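Local coordinates for protein trehalose-6-phosphate phosphatase (Cryptococcus neoformans, PDB 5DX9) that belongs to the trehalose-phosphatase family of the HAD clan and holds a magnesium ion beside a pocket occupied by a bound sugar, at residues Y122-E125 / G129-I132; F92-Q95 / D100-N103; D13-A18 / E299-E304; A41-R46 / E75-L80; R221-I226 / K268-T273. All coordinates share one frame; numbering follows the deposited sequence.

Contact 1 (Y122-E125 / G129-I132); sequences YYTE and GSTI
Ser130 and Thr124 meet where the chain turns back after helix 112-125 and the approach to strand 131-134 passes Thr124. The Ser130 hydroxyl packs close to the helix backbone. Its CB points at the helix and carries OG to 3.0 Å from Thr124 CA and 3.2 Å from Thr124 O. The chi1 of 75° puts OG between the backbone N and the carbonyl carbon. The hydrogen bond of OG, however, is made with the O of Thr127, in the connection between the two segments. Thr124 OG1 bonds back to the O of Phe120, one helical turn earlier. Each hydroxyl thus finds its hydrogen bond away from the other.

The rest is van der Waals packing. Thr124 CG2, anti to its backbone N, lies 3.5 Å from Ser130 O and 3.6 Å from Ser130 OG. Thr124 OG1 sits 3.9 Å from Ile132 CB, and these two side chains cross at about a right angle. Trp141 of strand 139-142 touches Tyr123, Thr124 and Ser130. Backbone hydrogen bonds join Thr131 to His142.

The arrangement is a tight helix-to-strand connection. It leads helix 112-125 into the outermost strand of the four-stranded antiparallel sheet, consistent with the alpha/beta cap domain known from HAD relatives.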
# COMPACT_ATOMS: atom_id res chain seq x y z
N TYR A 122 -16.19 -21.80 7.04
CA TYR A 122 -16.76 -22.28 8.29
C TYR A 122 -17.42 -21.13 9.03
O TYR A 122 -18.56 -21.24 9.48
CB TYR A 122 -15.68 -22.92 9.16
CG TYR A 122 -16.15 -23.27 10.55
CD1 TYR A 122 -16.62 -24.55 10.84
CD2 TYR A 122 -16.14 -22.34 11.58
CE1 TYR A 122 -17.06 -24.88 12.10
CE2 TYR A 122 -16.58 -22.66 12.84
CZ TYR A 122 -17.04 -23.94 13.10
OH TYR A 122 -17.47 -24.27 14.36
N TYR A 123 -16.70 -20.02 9.16
CA TYR A 123 -17.18 -18.88 9.93
C TYR A 123 -18.17 -18.03 9.15
O TYR A 123 -18.99 -17.34 9.75
CB TYR A 123 -16.01 -18.03 10.41
CG TYR A 123 -15.29 -18.66 11.57
CD1 TYR A 123 -15.75 -18.51 12.87
CD2 TYR A 123 -14.15 -19.44 11.37
CE1 TYR A 123 -15.10 -19.10 13.93
CE2 TYR A 123 -13.49 -20.03 12.42
CZ TYR A 123 -13.97 -19.86 13.71
OH TYR A 123 -13.31 -20.45 14.77
N THR A 124 -18.09 -18.07 7.83
CA THR A 124 -19.04 -17.33 7.00
C THR A 124 -20.43 -17.94 7.14
O THR A 124 -21.43 -17.22 7.22
CB THR A 124 -18.63 -17.31 5.52
OG1 THR A 124 -17.33 -16.72 5.38
CG2 THR A 124 -19.63 -16.52 4.69
N GLU A 125 -20.49 -19.26 7.17
CA GLU A 125 -21.75 -19.99 7.27
C GLU A 125 -22.39 -19.84 8.65
O GLU A 125 -23.60 -19.95 8.80
CB GLU A 125 -21.54 -21.47 6.95
CG GLU A 125 -20.95 -21.74 5.57
CD GLU A 125 -20.54 -23.19 5.37
OE1 GLU A 125 -19.89 -23.48 4.34
OE2 GLU A 125 -20.85 -24.03 6.24
N GLY A 129 -24.27 -12.29 7.77
CA GLY A 129 -23.81 -10.99 7.35
C GLY A 129 -22.34 -10.97 7.02
O GLY A 129 -21.83 -10.01 6.45
N SER A 130 -21.64 -12.05 7.38
CA SER A 130 -20.22 -12.16 7.06
C SER A 130 -20.06 -12.58 5.61
O SER A 130 -20.91 -13.29 5.06
CB SER A 130 -19.53 -13.17 7.98
OG SER A 130 -19.85 -14.49 7.61
N THR A 131 -18.97 -12.15 4.99
CA THR A 131 -18.71 -12.49 3.60
C THR A 131 -17.26 -12.91 3.42
O THR A 131 -16.40 -12.59 4.25
CB THR A 131 -19.02 -11.30 2.66
OG1 THR A 131 -19.14 -11.76 1.32
CG2 THR A 131 -17.93 -10.24 2.75
N ILE A 132 -16.98 -13.65 2.36
CA ILE A 132 -15.63 -14.11 2.09
C ILE A 132 -15.13 -13.58 0.75
O ILE A 132 -15.87 -13.57 -0.24
CB ILE A 132 -15.53 -15.65 2.10
CG1 ILE A 132 -14.07 -16.09 2.06
CG2 ILE A 132 -16.32 -16.24 0.94
CD1 ILE A 132 -13.88 -17.58 2.21

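Contact 2 (F92-Q95 / D100-N103); sequences FVKQ and DFIN
Phe92 and Asn103 open the pairing of two short antiparallel strands as a non-hydrogen-bonded pair. Their side chains lie side by side and point the same way, with ring and amide planes 54° apart. Phe92 CE1 comes to 3.3 Å from Asn103 CG. The amide oxygen of Asn103 is bonded to the N of Thr105. The CA of Phe92 also gives a CA-H...O contact to Ile102 O, and its CB packs 3.8 Å from Phe101 CD1.

Val93 forms the hydrogen-bonded pair with Ile102. Val93 N donates to Ile102 O at 3.2 Å, with an N-H...O angle of 142°. The return bond, from Ile102 N to Val93 O, is shorter at 2.9 Å and straighter at 161°. Both side chains lie on the sheet face away from Phe92 and Asn103.

Lys94 sets its CB over the centre of one face of the Phe101 ring, a CH-pi contact of 3.4 Å to the centroid. Its CG is anti to the backbone N and the extended chain runs on past the ring. The amine ends in a salt bridge with Glu74.

Gln95 makes a lesser contact, 4.3 Å from OE1 to Ile102 CD1. That oxygen accepts a bond from Arg196.

The hairpin forms one edge of the mixed central sheet. Strand 102-103 is outermost, and strand 92-94 pairs on its other side with strand 84-87. Helix 190-200 packs against Val93, Gln95 and Ile102.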
# COMPACT_ATOMS: atom_id res chain seq x y z
N PHE A 92 1.23 -8.69 -6.24
CA PHE A 92 1.12 -8.39 -7.67
C PHE A 92 1.49 -6.94 -7.95
O PHE A 92 1.22 -6.06 -7.13
CB PHE A 92 -0.29 -8.68 -8.18
CG PHE A 92 -0.68 -10.12 -8.10
CD1 PHE A 92 -0.09 -11.05 -8.94
CD2 PHE A 92 -1.64 -10.55 -7.20
CE1 PHE A 92 -0.44 -12.39 -8.87
CE2 PHE A 92 -2.00 -11.88 -7.13
CZ PHE A 92 -1.40 -12.80 -7.96
N VAL A 93 2.09 -6.70 -9.11
CA VAL A 93 2.53 -5.37 -9.50
C VAL A 93 2.34 -5.12 -10.99
O VAL A 93 2.96 -5.78 -11.82
CB VAL A 93 4.02 -5.14 -9.14
CG1 VAL A 93 4.40 -3.69 -9.36
CG2 VAL A 93 4.29 -5.56 -7.71
N LYS A 94 1.47 -4.17 -11.33
CA LYS A 94 1.30 -3.76 -12.72
C LYS A 94 1.87 -2.37 -12.95
O LYS A 94 1.24 -1.37 -12.62
CB LYS A 94 -0.17 -3.79 -13.13
CG LYS A 94 -0.41 -3.20 -14.51
CD LYS A 94 -1.82 -2.66 -14.66
CE LYS A 94 -1.95 -1.79 -15.90
NZ LYS A 94 -3.29 -1.16 -16.01
N GLN A 95 3.07 -2.31 -13.52
CA GLN A 95 3.72 -1.04 -13.83
C GLN A 95 2.87 -0.20 -14.78
O GLN A 95 1.99 -0.72 -15.45
CB GLN A 95 5.10 -1.28 -14.44
CG GLN A 95 6.00 -2.17 -13.61
CD GLN A 95 7.35 -2.40 -14.26
OE1 GLN A 95 8.26 -2.96 -13.64
NE2 GLN A 95 7.48 -1.96 -15.50
N ASP A 100 -0.29 -6.28 -17.69
CA ASP A 100 -0.43 -7.49 -16.88
C ASP A 100 0.35 -7.39 -15.57
O ASP A 100 1.38 -6.72 -15.50
CB ASP A 100 0.03 -8.72 -17.67
CG ASP A 100 -0.90 -9.06 -18.82
OD1 ASP A 100 -1.60 -8.16 -19.33
OD2 ASP A 100 -0.94 -10.25 -19.22
N PHE A 101 -0.15 -8.05 -14.54
CA PHE A 101 0.46 -8.01 -13.21
C PHE A 101 1.58 -9.04 -13.05
O PHE A 101 1.39 -10.23 -13.28
CB PHE A 101 -0.60 -8.23 -12.13
CG PHE A 101 -1.54 -7.07 -11.95
CD1 PHE A 101 -1.39 -6.21 -10.87
CD2 PHE A 101 -2.57 -6.85 -12.85
CE1 PHE A 101 -2.26 -5.15 -10.70
CE2 PHE A 101 -3.44 -5.79 -12.68
CZ PHE A 101 -3.28 -4.93 -11.60
N ILE A 102 2.75 -8.56 -12.63
CA ILE A 102 3.85 -9.44 -12.26
C ILE A 102 3.53 -10.18 -10.97
O ILE A 102 3.38 -9.56 -9.92
CB ILE A 102 5.17 -8.66 -12.08
CG1 ILE A 102 5.51 -7.88 -13.35
CG2 ILE A 102 6.30 -9.60 -11.68
CD1 ILE A 102 6.75 -7.01 -13.21
N ASN A 103 3.42 -11.51 -11.04
CA ASN A 103 3.15 -12.29 -9.83
C ASN A 103 4.39 -12.40 -8.96
O ASN A 103 5.34 -13.10 -9.30
CB ASN A 103 2.64 -13.69 -10.19
CG ASN A 103 2.10 -14.45 -8.98
OD1 ASN A 103 2.47 -14.17 -7.84
ND2 ASN A 103 1.23 -15.41 -9.23

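Contact 3 (D13-A18 / E299-E304); sequences DAYKKA and ESLLEE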
# COMPACT_ATOMS: atom_id res chain seq x y z
N ASP A 13 5.46 23.39 -1.85
CA ASP A 13 6.68 24.00 -2.35
C ASP A 13 7.71 22.95 -2.74
O ASP A 13 8.42 23.10 -3.74
CB ASP A 13 7.26 24.97 -1.31
CG ASP A 13 6.45 26.25 -1.20
OD1 ASP A 13 6.04 26.79 -2.26
OD2 ASP A 13 6.22 26.73 -0.07
N ALA A 14 7.79 21.87 -1.96
CA ALA A 14 8.70 20.78 -2.27
C ALA A 14 8.27 20.10 -3.57
O ALA A 14 9.11 19.72 -4.39
CB ALA A 14 8.75 19.78 -1.13
N TYR A 15 6.96 19.96 -3.75
CA TYR A 15 6.42 19.33 -4.95
C TYR A 15 6.79 20.12 -6.20
O TYR A 15 7.10 19.55 -7.24
CB TYR A 15 4.90 19.21 -4.83
CG TYR A 15 4.22 18.54 -6.01
CD1 TYR A 15 3.86 17.20 -5.95
CD2 TYR A 15 3.94 19.24 -7.18
CE1 TYR A 15 3.24 16.58 -7.03
CE2 TYR A 15 3.32 18.63 -8.25
CZ TYR A 15 2.97 17.30 -8.17
OH TYR A 15 2.35 16.69 -9.24
N LYS A 16 6.75 21.45 -6.08
CA LYS A 16 7.07 22.33 -7.19
C LYS A 16 8.56 22.30 -7.55
O LYS A 16 8.92 22.40 -8.72
CB LYS A 16 6.63 23.76 -6.87
CG LYS A 16 5.12 23.95 -6.83
CD LYS A 16 4.72 25.05 -5.85
CE LYS A 16 5.34 26.39 -6.23
NZ LYS A 16 5.07 27.43 -5.20
N LYS A 17 9.41 22.14 -6.54
CA LYS A 17 10.86 22.15 -6.74
C LYS A 17 11.42 20.82 -7.24
O LYS A 17 12.54 20.77 -7.76
CB LYS A 17 11.57 22.51 -5.43
CG LYS A 17 11.54 23.99 -5.06
CD LYS A 17 12.34 24.22 -3.79
CE LYS A 17 12.32 25.68 -3.35
NZ LYS A 17 12.95 25.85 -2.01
N ALA A 18 10.64 19.75 -7.09
CA ALA A 18 11.14 18.40 -7.35
C ALA A 18 11.32 18.09 -8.83
O ALA A 18 10.55 18.54 -9.68
CB ALA A 18 10.21 17.38 -6.71
N GLU A 299 -5.69 18.34 -4.71
CA GLU A 299 -6.54 19.21 -5.52
C GLU A 299 -6.10 20.67 -5.39
O GLU A 299 -5.98 21.38 -6.38
CB GLU A 299 -8.01 19.07 -5.13
CG GLU A 299 -8.66 17.77 -5.58
CD GLU A 299 -10.13 17.71 -5.23
OE1 GLU A 299 -10.47 17.87 -4.04
OE2 GLU A 299 -10.95 17.51 -6.15
N SER A 300 -5.87 21.10 -4.15
CA SER A 300 -5.40 22.45 -3.91
C SER A 300 -4.02 22.62 -4.52
O SER A 300 -3.72 23.65 -5.13
CB SER A 300 -5.36 22.76 -2.41
OG SER A 300 -6.65 22.64 -1.84
N LEU A 301 -3.19 21.60 -4.36
CA LEU A 301 -1.85 21.59 -4.92
C LEU A 301 -1.89 21.71 -6.44
O LEU A 301 -1.18 22.52 -7.03
CB LEU A 301 -1.10 20.32 -4.51
CG LEU A 301 0.29 20.09 -5.10
CD1 LEU A 301 1.14 21.33 -4.91
CD2 LEU A 301 0.97 18.89 -4.46
N LEU A 302 -2.75 20.90 -7.06
CA LEU A 302 -2.88 20.90 -8.52
C LEU A 302 -3.33 22.25 -9.06
O LEU A 302 -2.76 22.75 -10.03
CB LEU A 302 -3.87 19.81 -8.95
CG LEU A 302 -3.29 18.39 -8.88
CD1 LEU A 302 -4.38 17.35 -9.04
CD2 LEU A 302 -2.20 18.22 -9.93
N GLU A 303 -4.34 22.84 -8.43
CA GLU A 303 -4.81 24.16 -8.82
C GLU A 303 -3.69 25.20 -8.78
O GLU A 303 -3.56 26.02 -9.69
CB GLU A 303 -5.96 24.62 -7.92
CG GLU A 303 -6.01 26.12 -7.75
CD GLU A 303 -7.42 26.68 -7.87
OE1 GLU A 303 -8.37 25.87 -7.97
OE2 GLU A 303 -7.56 27.92 -7.88
N GLU A 304 -2.87 25.14 -7.73
CA GLU A 304 -1.77 26.08 -7.59
C GLU A 304 -0.74 25.91 -8.70
O GLU A 304 -0.09 26.87 -9.10
CB GLU A 304 -1.08 25.91 -6.23
CG GLU A 304 0.16 26.77 -6.08
CD GLU A 304 0.68 26.81 -4.66
OE1 GLU A 304 1.84 27.24 -4.46
OE2 GLU A 304 -0.07 26.43 -3.74
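Leu301 covers one face of the Tyr15 ring in a helix-to-helix contact between the two ends of the chain. Helix 8-17 meets helix 291-306, packed on the HAD-type alpha/beta core next to strand 206-211 and helix 45-56. The methyl CD2 of Leu301 makes a CH-pi contact, 3.8 Å from the ring centroid and offset toward the rim on the CG side. Its closest ring atom is Tyr15 CG, at 3.6 Å. Both side chains leave the backbone with CG anti to N, and each CB points at the other helix.

Beside this pair the contact is charged. Lys16 crosses Glu304 at about a right angle and forms a salt bridge whose hydrogen bond is weak.

Other residues position these groups. A bend at chi3 (60°) turns the Lys16 amine back to Asp13, one helical turn earlier, so the two carboxylates share it. Their oxygens, Asp13 OD1 and Glu304 OE1, are 4.8 Å apart, and the lysine charge probably eases the repulsion between them. Tyr15 is held at its far end by a hydrogen bond between its OH and Asn60 ND2, and Arg21 makes a cation-pi contact with the ring.

Farther out, Leu54 touches Tyr15 and Leu302, and Leu206 touches Tyr15. Within the network, Lys16 NZ lies 3.2 Å from Asp13 OD1, nearly along its C-O axis, and 3.3 Å from Glu304 OE1.

Contact 4 (A41-R46 / E75-L80); sequences AVPTER and EHWGHL
Pro43 and Trp77 make the tight, buried half of this contact. Pro43 CG sits over one face of the indole, offset toward the rim. Pro43 CB comes to 3.5 Å from Trp77 CZ2, and CG to 3.7 Å from the same atom. Tyr27 touches Pro43 and meets the Trp77 ring with planes at about 80°. Ile51 of helix 45-56 packs on Trp77 as well.

The other half, Val42 with His76, is more open to solvent, yet it has one close touch. Val42 turns CG1 to the imidazole, 3.3 Å from His76 NE2. This methyl lies beside the backbone N, anti to the carbonyl carbon (chi1 -56°), and comes to the ring obliquely. Pro43 CD stands 3.9 Å from His76 CB. The other nitrogen of His76, ND1, has a hydrogen-bonding partner outside the two segments. The ring also meets Phe72 edge-to-face and has Glu75 CG over the centre of one face, 3.9 Å above the ring plane.

The contact joins the loop before helix 45-56, with Thr44 at the N-cap position, to the C-terminal part of helix 70-77. Ala41 in that loop touches the bound alpha-D-glucopyranose and packs on Asp28, a magnesium ligand. The arrangement belongs to the loops that border the metal and sugar pocket of this HAD-type core.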
# COMPACT_ATOMS: atom_id res chain seq x y z
N ALA A 41 -16.83 0.66 -3.07
CA ALA A 41 -15.80 1.66 -2.81
C ALA A 41 -15.26 2.25 -4.11
O ALA A 41 -14.08 2.11 -4.42
CB ALA A 41 -14.67 1.06 -1.99
N VAL A 42 -16.13 2.89 -4.88
CA VAL A 42 -15.75 3.45 -6.17
C VAL A 42 -15.30 4.90 -6.04
O VAL A 42 -15.92 5.69 -5.33
CB VAL A 42 -16.90 3.36 -7.19
CG1 VAL A 42 -17.37 1.91 -7.31
CG2 VAL A 42 -18.05 4.26 -6.77
N PRO A 43 -14.22 5.27 -6.74
CA PRO A 43 -13.66 6.62 -6.65
C PRO A 43 -14.62 7.67 -7.21
O PRO A 43 -15.31 7.42 -8.20
CB PRO A 43 -12.39 6.54 -7.50
CG PRO A 43 -12.64 5.43 -8.45
CD PRO A 43 -13.48 4.43 -7.71
N THR A 44 -14.66 8.83 -6.57
CA THR A 44 -15.51 9.92 -7.02
C THR A 44 -14.96 10.53 -8.29
O THR A 44 -13.90 10.13 -8.78
CB THR A 44 -15.63 11.02 -5.95
OG1 THR A 44 -14.35 11.64 -5.75
CG2 THR A 44 -16.12 10.44 -4.63
N GLU A 45 -15.67 11.52 -8.84
CA GLU A 45 -15.22 12.20 -10.04
C GLU A 45 -13.97 13.03 -9.74
O GLU A 45 -12.98 12.96 -10.47
CB GLU A 45 -16.33 13.09 -10.60
CG GLU A 45 -16.31 13.19 -12.11
CD GLU A 45 -16.41 11.83 -12.77
OE1 GLU A 45 -17.40 11.11 -12.51
OE2 GLU A 45 -15.49 11.47 -13.54
N ARG A 46 -14.03 13.81 -8.67
CA ARG A 46 -12.91 14.66 -8.27
C ARG A 46 -11.66 13.84 -7.98
O ARG A 46 -10.55 14.25 -8.33
CB ARG A 46 -13.29 15.51 -7.05
CG ARG A 46 -14.29 16.61 -7.35
CD ARG A 46 -14.82 17.24 -6.07
NE ARG A 46 -13.76 17.79 -5.24
CZ ARG A 46 -13.96 18.32 -4.03
NH1 ARG A 46 -15.18 18.37 -3.53
NH2 ARG A 46 -12.94 18.80 -3.33
N GLU A 75 -10.62 -2.36 -12.84
CA GLU A 75 -11.96 -1.90 -13.18
C GLU A 75 -12.11 -0.39 -13.01
O GLU A 75 -12.79 0.26 -13.81
CB GLU A 75 -13.01 -2.61 -12.32
CG GLU A 75 -14.41 -2.01 -12.44
CD GLU A 75 -15.49 -2.91 -11.87
OE1 GLU A 75 -15.27 -4.14 -11.80
OE2 GLU A 75 -16.56 -2.39 -11.48
N HIS A 76 -11.49 0.16 -11.97
CA HIS A 76 -11.71 1.56 -11.64
C HIS A 76 -10.51 2.45 -11.95
O HIS A 76 -10.63 3.67 -11.92
CB HIS A 76 -12.08 1.70 -10.16
CG HIS A 76 -13.38 1.05 -9.79
ND1 HIS A 76 -13.45 -0.07 -8.98
CD2 HIS A 76 -14.65 1.35 -10.13
CE1 HIS A 76 -14.71 -0.42 -8.84
NE2 HIS A 76 -15.46 0.43 -9.53
N TRP A 77 -9.36 1.85 -12.24
CA TRP A 77 -8.15 2.64 -12.47
C TRP A 77 -7.39 2.22 -13.72
O TRP A 77 -6.45 2.91 -14.13
CB TRP A 77 -7.22 2.56 -11.25
CG TRP A 77 -7.80 3.20 -10.02
CD1 TRP A 77 -8.18 2.56 -8.88
CD2 TRP A 77 -8.06 4.59 -9.82
NE1 TRP A 77 -8.67 3.47 -7.97
CE2 TRP A 77 -8.60 4.73 -8.52
CE3 TRP A 77 -7.89 5.74 -10.60
CZ2 TRP A 77 -8.98 5.96 -7.99
CZ3 TRP A 77 -8.26 6.96 -10.07
CH2 TRP A 77 -8.80 7.07 -8.78
N GLY A 78 -7.78 1.10 -14.32
CA GLY A 78 -7.08 0.57 -15.48
C GLY A 78 -7.09 1.51 -16.68
O GLY A 78 -6.30 1.35 -17.60
N HIS A 79 -7.99 2.49 -16.64
CA HIS A 79 -8.13 3.44 -17.74
C HIS A 79 -7.05 4.51 -17.74
O HIS A 79 -6.92 5.27 -18.70
CB HIS A 79 -9.51 4.10 -17.70
CG HIS A 79 -9.67 5.08 -16.58
ND1 HIS A 79 -9.84 4.70 -15.27
CD2 HIS A 79 -9.68 6.43 -16.59
CE1 HIS A 79 -9.96 5.78 -14.51
NE2 HIS A 79 -9.87 6.84 -15.29
N LEU A 80 -6.28 4.59 -16.66
CA LEU A 80 -5.16 5.53 -16.59
C LEU A 80 -3.87 4.82 -16.97
O LEU A 80 -3.35 4.00 -16.21
CB LEU A 80 -5.04 6.15 -15.20
CG LEU A 80 -6.13 7.17 -14.84
CD1 LEU A 80 -5.87 7.81 -13.49
CD2 LEU A 80 -6.26 8.22 -15.93

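Contact 5 (R221-I226 / K268-T273); sequences RALRTI and KGVFAT
This is a buried, wholly apolar helix-on-sheet contact. Leu223, in the C-terminal part of helix 217-225, rests against Val270 and Ala272 of strand 270-275. That strand lies in the central mixed sheet between strands 206-211 and 286-288, to which it is joined by backbone hydrogen bonds.

Leu223 carries the contact. Its CB is 3.9 Å from Val270 CG1, and its CD1 is 4.0 Å from that same methyl and 4.1 Å from Ala272 CB. The leucine thus touches two residues that lie on the same face of the strand, with one residue between them. Val270 CG1 is anti to its backbone N (chi1 178°), which sends this methyl to the helix, where the two side chains meet at a slant. Phe271, between them, points the other way. It meets the ring of Phe11 edge-to-face and that of Trp286 with planes about 15° apart.

Leu223 also touches Ile207 and Cys209 of strand 206-211, and Val194 and Met198 of helix 190-200. This turn is tied internally. Arg221 O accepts bonds from Arg224 N, Thr225 N and Thr225 OG1, the last at 3.2 Å and from above the carbonyl plane.

With methyl and methylene groups alone meeting across it, the contact probably rests on shape and the exclusion of water. It gives no directional bond between helix and strand.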
# COMPACT_ATOMS: atom_id res chain seq x y z
N ARG A 221 7.56 2.32 7.39
CA ARG A 221 8.82 1.80 7.90
C ARG A 221 9.89 1.75 6.81
O ARG A 221 11.04 2.12 7.04
CB ARG A 221 8.64 0.40 8.50
CG ARG A 221 9.95 -0.21 9.00
CD ARG A 221 9.72 -1.33 10.01
NE ARG A 221 8.86 -2.37 9.47
CZ ARG A 221 7.65 -2.67 9.94
NH1 ARG A 221 7.16 -2.02 10.98
NH2 ARG A 221 6.95 -3.63 9.36
N ALA A 222 9.50 1.29 5.63
CA ALA A 222 10.43 1.21 4.51
C ALA A 222 10.94 2.60 4.15
O ALA A 222 12.10 2.76 3.75
CB ALA A 222 9.77 0.55 3.31
N LEU A 223 10.09 3.60 4.30
CA LEU A 223 10.45 4.98 3.97
C LEU A 223 11.38 5.59 5.02
O LEU A 223 11.88 6.70 4.83
CB LEU A 223 9.20 5.85 3.83
CG LEU A 223 8.42 5.63 2.54
CD1 LEU A 223 7.17 6.51 2.50
CD2 LEU A 223 9.32 5.91 1.34
N ARG A 224 11.59 4.87 6.11
CA ARG A 224 12.51 5.31 7.16
C ARG A 224 13.83 4.55 7.13
O ARG A 224 14.90 5.16 7.24
CB ARG A 224 11.85 5.17 8.53
CG ARG A 224 10.78 6.21 8.81
CD ARG A 224 9.84 5.75 9.91
NE ARG A 224 10.57 5.36 11.11
CZ ARG A 224 10.70 6.12 12.19
NH1 ARG A 224 10.15 7.33 12.22
NH2 ARG A 224 11.38 5.68 13.23
N THR A 225 13.75 3.23 6.98
CA THR A 225 14.92 2.38 7.14
C THR A 225 15.89 2.43 5.96
O THR A 225 16.92 1.76 5.97
CB THR A 225 14.52 0.91 7.38
OG1 THR A 225 13.70 0.46 6.29
CG2 THR A 225 13.76 0.77 8.69
N ILE A 226 15.57 3.21 4.93
CA ILE A 226 16.55 3.46 3.87
C ILE A 226 17.65 4.37 4.41
O ILE A 226 18.76 4.40 3.88
CB ILE A 226 15.92 4.11 2.63
CG1 ILE A 226 15.12 5.36 3.02
CG2 ILE A 226 15.04 3.11 1.90
CD1 ILE A 226 14.65 6.17 1.83
N LYS A 268 14.07 14.73 4.42
CA LYS A 268 13.30 15.96 4.33
C LYS A 268 12.37 15.92 3.12
O LYS A 268 11.37 16.64 3.06
CB LYS A 268 14.24 17.16 4.26
CG LYS A 268 13.72 18.43 4.89
CD LYS A 268 14.83 19.47 4.97
CE LYS A 268 14.31 20.84 5.36
NZ LYS A 268 15.39 21.87 5.28
N GLY A 269 12.71 15.07 2.15
CA GLY A 269 11.91 14.93 0.95
C GLY A 269 10.82 13.86 1.03
O GLY A 269 10.04 13.70 0.10
N VAL A 270 10.77 13.14 2.15
CA VAL A 270 9.80 12.06 2.31
C VAL A 270 8.60 12.52 3.14
O VAL A 270 8.74 12.93 4.29
CB VAL A 270 10.42 10.82 2.99
CG1 VAL A 270 9.37 9.72 3.19
CG2 VAL A 270 11.60 10.29 2.18
N PHE A 271 7.42 12.45 2.53
CA PHE A 271 6.19 12.83 3.22
C PHE A 271 5.30 11.62 3.47
O PHE A 271 4.33 11.39 2.75
CB PHE A 271 5.45 13.90 2.42
CG PHE A 271 6.16 15.23 2.38
CD1 PHE A 271 5.77 16.26 3.23
CD2 PHE A 271 7.22 15.43 1.52
CE1 PHE A 271 6.43 17.48 3.20
CE2 PHE A 271 7.88 16.65 1.49
CZ PHE A 271 7.49 17.67 2.33
N ALA A 272 5.63 10.86 4.51
CA ALA A 272 4.84 9.68 4.88
C ALA A 272 3.64 10.10 5.71
O ALA A 272 3.78 10.63 6.81
CB ALA A 272 5.70 8.68 5.64
N THR A 273 2.45 9.85 5.17
CA THR A 273 1.22 10.34 5.77
C THR A 273 0.25 9.22 6.08
O THR A 273 -0.18 8.48 5.19
CB THR A 273 0.53 11.37 4.84
OG1 THR A 273 1.47 12.40 4.49
CG2 THR A 273 -0.66 11.99 5.53

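How the contacts relate
Contact 4 borders the pocket: Ala41 touches the bound alpha-D-glucopyranose, and the side chain of Trp77 is about 9 Å from the bound 6-O-phosphono-alpha-D-glucopyranose. In contact 1, on the separate four-stranded sheet, the side chain of Thr131 is about 8 Å from the alpha-D-glucopyranose and about 8 Å from the 6-O-phosphono-alpha-D-glucopyranose. Contact 3 joins the chain ends, so the other four are nested within its loop. It meets contact 4 through a salt bridge, 2.7 Å from Glu299 OE1 to Arg46 NH2, and contact 5 by packing of Ala14 on Phe271. Contacts 2 and 4 touch by packing, Lys94 NZ to Gly78 CA at 4.2 Å. Contacts 2 and 5 reach the same central sheet. Contacts 1 and 3 are on opposite sides of the chain's centre, centres 45 Å apart.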